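PDB 1YDG: NAD(P)H dehydrogenase (quinone) from Deinococcus radiodurans, which uses FMN to catalyse the reduction of quinones to quinols with NADH or NADPH, working as a homotetramer. Local coordinates for residues Leu76-Thr88 against Lys112-Ala124. Sequence-based numbering, arbitrary orientation.
Sequences LEWAEAIVFSSPT and KLANKTFSAMTSA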
loop_
_atom_site.group_PDB
_atom_site.type_symbol
_atom_site.label_atom_id
_atom_site.label_comp_id
_atom_site.label_asym_id
_atom_site.label_seq_id
_atom_site.Cartn_x
_atom_site.Cartn_y
_atom_site.Cartn_z
ATOM N N LEU B 76 -15.777 3.446 20.101
ATOM C CA LEU B 76 -15.875 2.507 18.976
ATOM C C LEU B 76 -16.768 1.308 19.300
ATOM O O LEU B 76 -17.456 0.818 18.420
ATOM C CB LEU B 76 -14.499 2.052 18.501
ATOM C CG LEU B 76 -13.493 3.166 18.186
ATOM C CD1 LEU B 76 -12.343 2.608 17.413
ATOM C CD2 LEU B 76 -14.106 4.336 17.428
ATOM N N GLU B 77 -16.757 0.842 20.558
ATOM C CA GLU B 77 -17.694 -0.203 20.989
ATOM C C GLU B 77 -19.132 0.286 20.821
ATOM O O GLU B 77 -20.010 -0.467 20.400
ATOM C CB GLU B 77 -17.418 -0.616 22.436
ATOM C CG GLU B 77 -18.394 -1.664 22.998
ATOM C CD GLU B 77 -18.056 -2.139 24.428
ATOM O OE1 GLU B 77 -16.915 -1.934 24.901
ATOM O OE2 GLU B 77 -18.953 -2.737 25.082
ATOM N N TRP B 78 -19.367 1.546 21.153
ATOM C CA TRP B 78 -20.674 2.167 21.004
ATOM C C TRP B 78 -21.086 2.334 19.538
ATOM O O TRP B 78 -22.247 2.089 19.194
ATOM C CB TRP B 78 -20.698 3.534 21.711
ATOM C CG TRP B 78 -21.898 4.385 21.422
ATOM C CD1 TRP B 78 -23.119 4.285 21.986
ATOM C CD2 TRP B 78 -21.978 5.459 20.473
ATOM N NE1 TRP B 78 -23.970 5.230 21.454
ATOM C CE2 TRP B 78 -23.284 5.975 20.538
ATOM C CE3 TRP B 78 -21.061 6.042 19.579
ATOM C CZ2 TRP B 78 -23.708 7.033 19.745
ATOM C CZ3 TRP B 78 -21.481 7.087 18.805
ATOM C CH2 TRP B 78 -22.795 7.570 18.876
ATOM N N ALA B 79 -20.145 2.765 18.700
ATOM C CA ALA B 79 -20.428 3.105 17.312
ATOM C C ALA B 79 -20.874 1.896 16.492
ATOM O O ALA B 79 -20.471 0.767 16.722
ATOM C CB ALA B 79 -19.208 3.761 16.654
ATOM N N GLU B 80 -21.730 2.161 15.530
ATOM C CA GLU B 80 -22.035 1.185 14.508
ATOM C C GLU B 80 -21.314 1.577 13.227
ATOM O O GLU B 80 -21.052 0.733 12.377
ATOM C CB GLU B 80 -23.533 1.121 14.323
ATOM C CG GLU B 80 -24.216 0.431 15.473
ATOM C CD GLU B 80 -25.645 0.863 15.688
ATOM O OE1 GLU B 80 -26.011 1.989 15.328
ATOM O OE2 GLU B 80 -26.419 0.058 16.232
ATOM N N ALA B 81 -20.990 2.865 13.112
ATOM C CA ALA B 81 -20.276 3.399 11.974
ATOM C C ALA B 81 -19.137 4.268 12.466
ATOM O O ALA B 81 -19.340 5.136 13.293
ATOM C CB ALA B 81 -21.235 4.197 11.099
ATOM N N ILE B 82 -17.933 4.028 11.956
ATOM C CA ILE B 82 -16.746 4.761 12.363
ATOM C C ILE B 82 -16.092 5.528 11.228
ATOM O O ILE B 82 -15.882 4.984 10.140
ATOM C CB ILE B 82 -15.683 3.786 12.925
ATOM C CG1 ILE B 82 -16.201 3.134 14.209
ATOM C CG2 ILE B 82 -14.345 4.521 13.142
ATOM C CD1 ILE B 82 -15.565 1.767 14.556
ATOM N N VAL B 83 -15.735 6.782 11.491
ATOM C CA VAL B 83 -14.857 7.521 10.590
ATOM C C VAL B 83 -13.619 7.934 11.353
ATOM O O VAL B 83 -13.740 8.481 12.451
ATOM C CB VAL B 83 -15.533 8.800 9.995
ATOM C CG1 VAL B 83 -14.558 9.622 9.163
ATOM C CG2 VAL B 83 -16.775 8.459 9.178
ATOM N N PHE B 84 -12.447 7.682 10.738
ATOM C CA PHE B 84 -11.126 8.147 11.206
ATOM C C PHE B 84 -10.564 9.211 10.260
ATOM O O PHE B 84 -10.572 9.032 9.029
ATOM C CB PHE B 84 -10.116 6.980 11.214
ATOM C CG PHE B 84 -10.143 6.138 12.453
ATOM C CD1 PHE B 84 -11.214 6.183 13.345
ATOM C CD2 PHE B 84 -9.117 5.255 12.701
ATOM C CE1 PHE B 84 -11.233 5.373 14.485
ATOM C CE2 PHE B 84 -9.132 4.445 13.841
ATOM C CZ PHE B 84 -10.185 4.505 14.717
ATOM N N SER B 85 -10.072 10.293 10.839
ATOM C CA SER B 85 -9.436 11.368 10.103
ATOM C C SER B 85 -8.096 11.695 10.737
ATOM O O SER B 85 -8.011 11.936 11.947
ATOM C CB SER B 85 -10.346 12.604 10.075
ATOM O OG SER B 85 -9.775 13.638 9.302
ATOM N N SER B 86 -7.043 11.682 9.927
ATOM C CA SER B 86 -5.728 12.105 10.363
ATOM C C SER B 86 -5.005 12.894 9.291
ATOM O O SER B 86 -5.020 12.473 8.145
ATOM C CB SER B 86 -4.868 10.882 10.667
ATOM O OG SER B 86 -3.588 11.293 11.052
ATOM N N PRO B 87 -4.283 13.963 9.669
ATOM C CA PRO B 87 -3.379 14.525 8.666
ATOM C C PRO B 87 -2.297 13.511 8.355
ATOM O O PRO B 87 -2.014 12.618 9.163
ATOM C CB PRO B 87 -2.790 15.772 9.335
ATOM C CG PRO B 87 -3.085 15.632 10.801
ATOM C CD PRO B 87 -4.175 14.635 10.979
ATOM N N THR B 88 -1.713 13.612 7.175
ATOM C CA THR B 88 -0.613 12.721 6.828
ATOM C C THR B 88 0.660 13.139 7.529
ATOM O O THR B 88 0.909 14.335 7.687
ATOM C CB THR B 88 -0.349 12.692 5.322
ATOM O OG1 THR B 88 0.487 11.574 5.017
ATOM C CG2 THR B 88 0.379 13.946 4.878
ATOM N N LYS B 112 -15.290 -7.194 19.763
ATOM C CA LYS B 112 -16.310 -6.132 19.772
ATOM C C LYS B 112 -16.089 -4.989 18.761
ATOM O O LYS B 112 -16.801 -3.984 18.829
ATOM C CB LYS B 112 -16.440 -5.518 21.175
ATOM C CG LYS B 112 -17.247 -6.336 22.151
ATOM C CD LYS B 112 -17.490 -5.550 23.433
ATOM C CE LYS B 112 -18.179 -6.395 24.509
ATOM N NZ LYS B 112 -18.242 -5.680 25.834
ATOM N N LEU B 113 -15.113 -5.123 17.856
ATOM C CA LEU B 113 -14.924 -4.156 16.753
ATOM C C LEU B 113 -15.491 -4.668 15.439
ATOM O O LEU B 113 -15.689 -3.889 14.504
ATOM C CB LEU B 113 -13.451 -3.811 16.561
ATOM C CG LEU B 113 -12.786 -2.841 17.542
ATOM C CD1 LEU B 113 -11.309 -2.737 17.251
ATOM C CD2 LEU B 113 -13.418 -1.474 17.506
ATOM N N ALA B 114 -15.777 -5.972 15.378
ATOM C CA ALA B 114 -16.174 -6.619 14.147
ATOM C C ALA B 114 -17.475 -6.062 13.617
ATOM O O ALA B 114 -18.353 -5.662 14.382
ATOM C CB ALA B 114 -16.311 -8.103 14.350
ATOM N N ASN B 115 -17.568 -6.020 12.288
ATOM C CA ASN B 115 -18.803 -5.686 11.605
ATOM C C ASN B 115 -19.235 -4.212 11.673
ATOM O O ASN B 115 -20.307 -3.886 11.208
ATOM C CB ASN B 115 -19.938 -6.612 12.071
ATOM C CG ASN B 115 -19.578 -8.081 11.916
ATOM O OD1 ASN B 115 -18.992 -8.478 10.913
ATOM N ND2 ASN B 115 -19.910 -8.889 12.920
ATOM N N LYS B 116 -18.398 -3.319 12.187
ATOM C CA LYS B 116 -18.740 -1.903 12.177
ATOM C C LYS B 116 -18.298 -1.346 10.827
ATOM O O LYS B 116 -17.322 -1.816 10.259
ATOM C CB LYS B 116 -18.056 -1.177 13.325
ATOM C CG LYS B 116 -18.554 -1.599 14.683
ATOM C CD LYS B 116 -17.592 -1.230 15.784
ATOM C CE LYS B 116 -17.996 -1.907 17.108
ATOM N NZ LYS B 116 -19.326 -1.455 17.647
ATOM N N THR B 117 -19.034 -0.390 10.283
ATOM C CA THR B 117 -18.585 0.243 9.038
ATOM C C THR B 117 -17.475 1.217 9.347
ATOM O O THR B 117 -17.407 1.763 10.446
ATOM C CB THR B 117 -19.688 0.923 8.263
ATOM O OG1 THR B 117 -20.241 1.970 9.045
ATOM C CG2 THR B 117 -20.787 -0.070 7.875
ATOM N N PHE B 118 -16.608 1.412 8.364
ATOM C CA PHE B 118 -15.408 2.193 8.499
ATOM C C PHE B 118 -15.084 2.919 7.213
ATOM O O PHE B 118 -15.038 2.306 6.146
ATOM C CB PHE B 118 -14.225 1.305 8.805
ATOM C CG PHE B 118 -12.967 2.068 9.069
ATOM C CD1 PHE B 118 -12.702 2.560 10.345
ATOM C CD2 PHE B 118 -12.068 2.342 8.045
ATOM C CE1 PHE B 118 -11.531 3.284 10.602
ATOM C CE2 PHE B 118 -10.897 3.062 8.290
ATOM C CZ PHE B 118 -10.635 3.547 9.575
ATOM N N SER B 119 -14.827 4.219 7.325
ATOM C CA SER B 119 -14.202 4.976 6.236
ATOM C C SER B 119 -13.238 5.986 6.846
ATOM O O SER B 119 -13.187 6.152 8.071
ATOM C CB SER B 119 -15.251 5.669 5.369
ATOM O OG SER B 119 -15.679 6.880 5.940
ATOM N N ALA B 120 -12.436 6.622 6.004
ATOM C CA ALA B 120 -11.364 7.459 6.498
ATOM C C ALA B 120 -11.189 8.728 5.675
ATOM O O ALA B 120 -11.637 8.813 4.538
ATOM C CB ALA B 120 -10.062 6.655 6.537
ATOM N N MET B 121 -10.534 9.712 6.279
ATOM C CA MET B 121 -10.299 11.026 5.676
ATOM C C MET B 121 -8.923 11.478 6.083
ATOM O O MET B 121 -8.373 11.021 7.100
ATOM C CB MET B 121 -11.301 12.079 6.163
ATOM C CG MET B 121 -12.754 11.768 5.904
ATOM S SD MET B 121 -13.889 13.095 6.413
ATOM C CE MET B 121 -13.412 13.384 8.092
ATOM N N THR B 122 -8.352 12.366 5.286
ATOM C CA THR B 122 -7.017 12.861 5.561
ATOM C C THR B 122 -6.739 14.256 4.986
ATOM O O THR B 122 -7.584 14.862 4.314
ATOM C CB THR B 122 -5.972 11.836 5.041
ATOM O OG1 THR B 122 -4.678 12.126 5.584
ATOM C CG2 THR B 122 -5.935 11.823 3.505
ATOM N N SER B 123 -5.534 14.742 5.260
ATOM C CA SER B 123 -5.007 15.953 4.620
ATOM C C SER B 123 -3.487 15.984 4.555
ATOM O O SER B 123 -2.806 15.301 5.319
ATOM C CB SER B 123 -5.466 17.194 5.371
ATOM O OG SER B 123 -5.004 17.140 6.695
ATOM N N ALA B 124 -2.967 16.800 3.634
ATOM C CA ALA B 124 -1.544 17.119 3.571
ATOM C C ALA B 124 -1.358 18.537 3.054
ATOM O O ALA B 124 -2.309 19.142 2.547
ATOM C CB ALA B 124 -0.823 16.152 2.662
HETATM O O HOH W 1 -16.368 -4.244 26.302
HETATM O O HOH W 2 -22.245 -1.661 12.182
#
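Phe-118 sets the CE1 edge of its ring against one face of the Phe-84 ring, toward its rim, a T-shaped pair with centroids 5.2 Å apart and planes at 75°, in the core of the flavodoxin-like fold. The two rings lie on one face of the parallel pair formed by strands 81-89 and 117-124. With CG of Phe-118 anti to its backbone nitrogen (chi1 -175°), the ring leans across to the neighbouring strand, where CD1 also meets Ile-82 CG2 at 3.8 Å. On the other face, which helix 180-204 covers, the bent end of Met-121 brings CE within 3.7 Å of Ser-85 CB.

Backbone bonds cross in alternate directions, Ile-82 N donating to Thr-117 O and Ser-119 N to Ile-82 O, and so on as far as Met-121 N to Phe-84 O (2.8 Å) and Ser-86 N to Met-121 O. Toward the C-terminal ends, Thr-122 OG1 donates to Ser-86 O at 2.6 Å and Thr-88 N to Ser-123 O at 2.7 Å, joining strand ends that carry the FMN-binding residues Thr-88, Ser-123 and Ala-124.

At the opposite end, Lys-116 passes its aliphatic chain by Ile-82 CD1 and turns at chi4 (-64°), which carries its ammonium to the C-terminal end of helix 73-78. There NZ donates to Glu-77 O and more weakly to Leu-76 O, while Ala-79 O receives it nearly end-on at 2.7 Å. Outermost is a salt bridge, Lys-112 NZ meeting Glu-77 OE2 at 3.1 Å from above the carboxylate plane.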